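Oxysterol-binding protein homolog 3 (Saccharomyces cerevisiae, PDB 4INQ) carries lipids such as phosphatidylinositol 4-phosphate in a hydrophobic pocket and moves them between membranes, helping to maintain intracellular sterol distribution. Local coordinates at the PIF site. Sequence-based numbering; all coordinates share one arbitrary frame.

The PIF site. Residues 56-61, 74, 118, 121, 146-147, 168, 170, 179, 181, 342, 346, 349-350. With PIF ((2R)-3-{[(S)-hydroxy{[(1R,2R,3R,4R,5S,6R)-2,3,5,6-tetrahydroxy-4-(phosphonooxy)cyclohexyl]oxy}phosphoryl]oxy}propane-1,2-diyl dioctanoate), chain B.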
# COMPACT_ATOMS: atom_id res chain seq x y z
N LEU A 56 -20.62 -10.76 -1.20
CA LEU A 56 -19.60 -10.12 -2.03
C LEU A 56 -18.34 -10.86 -2.45
O LEU A 56 -18.36 -12.06 -2.73
CB LEU A 56 -19.20 -8.81 -1.34
CG LEU A 56 -19.00 -8.92 0.17
CD1 LEU A 56 -17.76 -9.75 0.46
CD2 LEU A 56 -18.88 -7.54 0.80
N SER A 57 -17.25 -10.10 -2.53
CA SER A 57 -15.93 -10.58 -2.93
C SER A 57 -15.81 -10.63 -4.44
O SER A 57 -15.44 -9.64 -5.08
CB SER A 57 -15.64 -11.97 -2.34
OG SER A 57 -14.40 -12.47 -2.81
N SER A 58 -16.12 -11.79 -5.02
CA SER A 58 -16.04 -11.98 -6.46
C SER A 58 -17.23 -11.33 -7.16
O SER A 58 -17.80 -11.89 -8.10
CB SER A 58 -15.99 -13.48 -6.79
OG SER A 58 -15.63 -13.69 -8.14
N ILE A 59 -17.60 -10.13 -6.70
CA ILE A 59 -18.70 -9.37 -7.28
C ILE A 59 -18.12 -8.07 -7.84
O ILE A 59 -17.55 -7.27 -7.09
CB ILE A 59 -19.77 -9.01 -6.22
CG1 ILE A 59 -20.25 -10.28 -5.51
CG2 ILE A 59 -20.93 -8.30 -6.88
CD1 ILE A 59 -20.83 -11.33 -6.45
N ALA A 60 -18.26 -7.88 -9.14
CA ALA A 60 -17.73 -6.69 -9.82
C ALA A 60 -18.37 -5.39 -9.37
O ALA A 60 -19.48 -5.37 -8.84
CB ALA A 60 -17.88 -6.84 -11.32
N MET A 61 -17.64 -4.29 -9.58
CA MET A 61 -18.08 -2.94 -9.24
C MET A 61 -17.73 -2.04 -10.41
O MET A 61 -16.79 -2.30 -11.14
CB MET A 61 -17.36 -2.43 -7.98
CG MET A 61 -17.73 -3.15 -6.69
SD MET A 61 -16.97 -2.40 -5.23
CE MET A 61 -17.94 -0.91 -5.09
N LEU A 74 -1.13 1.13 -4.36
CA LEU A 74 -1.59 1.63 -3.07
C LEU A 74 -0.69 1.11 -1.94
O LEU A 74 -0.20 1.88 -1.10
CB LEU A 74 -3.02 1.16 -2.80
CG LEU A 74 -3.46 1.35 -1.34
CD1 LEU A 74 -3.87 2.79 -1.11
CD2 LEU A 74 -4.63 0.41 -1.03
N LYS A 118 -11.70 3.20 -4.30
CA LYS A 118 -10.72 2.14 -4.08
C LYS A 118 -9.79 1.97 -5.28
O LYS A 118 -10.09 2.44 -6.38
CB LYS A 118 -11.43 0.82 -3.80
CG LYS A 118 -12.09 0.22 -5.03
CD LYS A 118 -12.77 -1.09 -4.71
CE LYS A 118 -13.21 -1.79 -5.99
NZ LYS A 118 -12.03 -2.11 -6.84
N ASN A 121 -8.46 -3.42 -9.00
CA ASN A 121 -8.02 -4.72 -8.55
C ASN A 121 -7.03 -5.20 -9.61
O ASN A 121 -7.35 -5.20 -10.80
CB ASN A 121 -9.21 -5.69 -8.47
CG ASN A 121 -9.34 -6.32 -7.09
OD1 ASN A 121 -8.41 -6.97 -6.60
ND2 ASN A 121 -10.50 -6.14 -6.47
N HIS A 146 -5.23 -14.84 -7.17
CA HIS A 146 -6.46 -14.11 -7.43
C HIS A 146 -7.52 -14.41 -6.38
O HIS A 146 -8.22 -13.51 -5.92
CB HIS A 146 -7.00 -14.47 -8.82
CG HIS A 146 -8.19 -13.65 -9.23
ND1 HIS A 146 -9.38 -14.21 -9.63
CD2 HIS A 146 -8.35 -12.31 -9.33
CE1 HIS A 146 -10.23 -13.25 -9.96
NE2 HIS A 146 -9.63 -12.09 -9.79
N ARG A 147 -7.64 -15.68 -6.01
CA ARG A 147 -8.63 -16.10 -5.02
C ARG A 147 -8.02 -17.09 -4.03
O ARG A 147 -7.75 -18.23 -4.37
CB ARG A 147 -9.83 -16.74 -5.73
CG ARG A 147 -10.47 -15.83 -6.77
CD ARG A 147 -11.54 -14.95 -6.14
NE ARG A 147 -12.83 -15.64 -6.12
CZ ARG A 147 -13.57 -15.86 -7.20
NH1 ARG A 147 -13.15 -15.45 -8.39
NH2 ARG A 147 -14.72 -16.51 -7.10
N PRO A 168 -5.50 -8.13 1.43
CA PRO A 168 -6.43 -7.13 1.98
C PRO A 168 -7.79 -7.78 2.20
O PRO A 168 -8.32 -8.43 1.31
CB PRO A 168 -6.47 -6.07 0.88
CG PRO A 168 -5.13 -6.20 0.22
CD PRO A 168 -4.97 -7.69 0.13
N GLN A 170 -11.86 -7.17 3.89
CA GLN A 170 -12.85 -6.21 4.36
C GLN A 170 -14.05 -6.95 4.94
O GLN A 170 -14.44 -8.01 4.43
CB GLN A 170 -13.32 -5.31 3.21
CG GLN A 170 -12.19 -4.75 2.36
CD GLN A 170 -11.62 -5.76 1.39
OE1 GLN A 170 -10.42 -5.76 1.12
NE2 GLN A 170 -12.47 -6.62 0.85
N LEU A 179 -11.25 -2.86 7.80
CA LEU A 179 -10.22 -3.01 6.78
C LEU A 179 -8.94 -3.54 7.41
O LEU A 179 -8.40 -2.94 8.35
CB LEU A 179 -9.94 -1.68 6.11
CG LEU A 179 -11.10 -1.04 5.37
CD1 LEU A 179 -10.72 0.36 4.92
CD2 LEU A 179 -11.49 -1.90 4.18
N ASN A 181 -5.10 -5.51 6.42
CA ASN A 181 -4.16 -6.06 5.46
C ASN A 181 -3.61 -7.27 6.19
O ASN A 181 -2.86 -7.14 7.16
CB ASN A 181 -3.04 -5.06 5.16
CG ASN A 181 -3.33 -4.19 3.94
OD1 ASN A 181 -2.55 -3.30 3.60
ND2 ASN A 181 -4.45 -4.46 3.27
N LYS A 342 -12.06 -2.03 -18.40
CA LYS A 342 -12.11 -2.79 -17.15
C LYS A 342 -12.86 -4.10 -17.38
O LYS A 342 -12.43 -5.15 -16.91
CB LYS A 342 -12.78 -1.96 -16.04
CG LYS A 342 -13.13 -2.74 -14.77
CD LYS A 342 -13.33 -1.79 -13.59
CE LYS A 342 -14.29 -2.34 -12.55
NZ LYS A 342 -13.88 -3.62 -11.91
N GLU A 346 -11.05 -7.97 -17.19
CA GLU A 346 -11.57 -8.99 -16.29
C GLU A 346 -12.13 -10.18 -17.05
O GLU A 346 -11.96 -11.33 -16.63
CB GLU A 346 -12.60 -8.36 -15.36
CG GLU A 346 -11.99 -7.18 -14.60
CD GLU A 346 -12.98 -6.41 -13.75
OE1 GLU A 346 -14.12 -6.17 -14.21
OE2 GLU A 346 -12.60 -6.03 -12.63
N GLN A 349 -9.20 -12.32 -18.27
CA GLN A 349 -8.59 -13.08 -17.18
C GLN A 349 -9.49 -14.27 -16.86
O GLN A 349 -9.03 -15.36 -16.53
CB GLN A 349 -8.42 -12.19 -15.95
CG GLN A 349 -8.14 -12.95 -14.66
CD GLN A 349 -7.67 -12.04 -13.55
OE1 GLN A 349 -6.48 -11.84 -13.37
NE2 GLN A 349 -8.62 -11.47 -12.82
N ARG A 350 -10.78 -14.03 -16.99
CA ARG A 350 -11.77 -15.05 -16.73
C ARG A 350 -11.60 -16.19 -17.74
O ARG A 350 -11.48 -17.36 -17.35
CB ARG A 350 -13.15 -14.42 -16.84
CG ARG A 350 -14.20 -15.03 -15.96
CD ARG A 350 -15.32 -14.02 -15.81
NE ARG A 350 -14.90 -12.87 -15.02
CZ ARG A 350 -15.34 -11.63 -15.22
NH1 ARG A 350 -16.20 -11.38 -16.19
NH2 ARG A 350 -14.94 -10.64 -14.43
C1 PIF B . -13.11 -7.40 -9.97
O1 PIF B . -12.75 -6.31 -9.12
P1 PIF B . -13.78 -5.25 -8.48
C2 PIF B . -14.07 -8.40 -9.22
O2 PIF B . -13.40 -8.92 -8.05
C3 PIF B . -14.43 -9.57 -10.20
O3 PIF B . -15.30 -10.51 -9.56
C4 PIF B . -13.15 -10.31 -10.68
O4 PIF B . -13.48 -11.34 -11.61
P4 PIF B . -13.83 -12.85 -11.25
C5 PIF B . -12.20 -9.32 -11.36
O5 PIF B . -11.03 -10.01 -11.78
C6 PIF B . -11.82 -8.16 -10.42
O6 PIF B . -10.93 -7.29 -11.10
C7 PIF B . -14.83 -5.68 -5.98
C8 PIF B . -14.34 -5.84 -4.50
C9 PIF B . -13.28 -4.80 -4.08
C10 PIF B . -11.55 -4.85 -2.45
C11 PIF B . -11.10 -3.54 -1.76
O11 PIF B . -15.12 -5.21 -9.10
C12 PIF B . -9.59 -3.49 -1.53
O12 PIF B . -13.04 -3.82 -8.58
C13 PIF B . -9.19 -2.25 -0.73
O13 PIF B . -13.74 -5.49 -6.87
C14 PIF B . -7.70 -2.28 -0.35
O14 PIF B . -15.55 -5.83 -3.63
C15 PIF B . -7.39 -1.35 0.83
O15 PIF B . -12.89 -5.05 -2.72
C16 PIF B . -6.25 -1.87 1.72
O16 PIF B . -10.70 -5.71 -2.75
C17 PIF B . -6.66 -1.94 3.21
O17 PIF B . -15.06 -7.60 -2.28
C18 PIF B . -15.63 -6.52 -2.43
C19 PIF B . -16.40 -5.94 -1.25
C20 PIF B . -15.46 -5.21 -0.29
C21 PIF B . -15.78 -3.71 -0.23
C22 PIF B . -14.77 -2.96 0.40
C23 PIF B . -14.24 -1.76 -0.10
C24 PIF B . -13.19 -1.03 0.50
C25 PIF B . -13.03 0.19 -0.17
O41 PIF B . -13.07 -13.79 -12.29
O42 PIF B . -15.31 -13.03 -11.26
O43 PIF B . -13.15 -13.19 -9.80
O HOH W 1 -11.59 -11.85 -13.97
O HOH W 2 -11.13 -2.83 -10.41
O HOH W 3 -9.65 -4.73 -12.31
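The His146 ring carries the Gln349 amide over one face, toward the rim, and turns its edge to the 4-phosphate of PIF, with P4 in the ring plane; NE2 is hydrogen-bonded to PIF inositol hydroxyl O5 at 3.2 Å. Arg147 has the CB of the poorly ordered Ser58 on one guanidinium face and His146 CE1 at its edge. Its chain, bent at chi2 and chi3, brings Arg147 NH1 to 2.7 Å from PIF phosphate oxygen O43, a salt bridge with its N-H aimed elsewhere. Across the phosphate, the Arg350 guanidinium has the Glu346 carbonyl oxygen over one face and PIF O41 at its edge; NH2 donates nearly in plane to ester oxygen O4 of PIF (3.3 Å, 161° at H). Glu346, extended beyond CG, accepts through OE2 from PIF hydroxyl O6 at 2.6 Å and from Lys342 NZ at 2.8 Å, the two donors lying off the carboxylate plane on opposite sides. An alanine here would probably loosen the inositol ring and leave Lys342 NZ less well positioned. The phosphodiester is gripped by Lys118, whose chain is straight until chi4 (62°) turns NZ to 2.6 Å from PIF O12, and by the backbone N of Met61, 2.7 Å from PIF O11. Gln170 lies across both acyl chains, CG against C22 of one and OE1 beside C11 and C12 of the other, while Leu74 CD2 packs on C15. This is the lipid pocket of the OSBP-related domain, burying nearly all of PI(4)P: helix 335-354 and residues 58-61 and 146-147 hold the headgroup, the poorly ordered Leu56 and Ser57 flank an acyl chain's start, and strands 160-172 and 177-182, with helix 71-76, line the acyl tunnel.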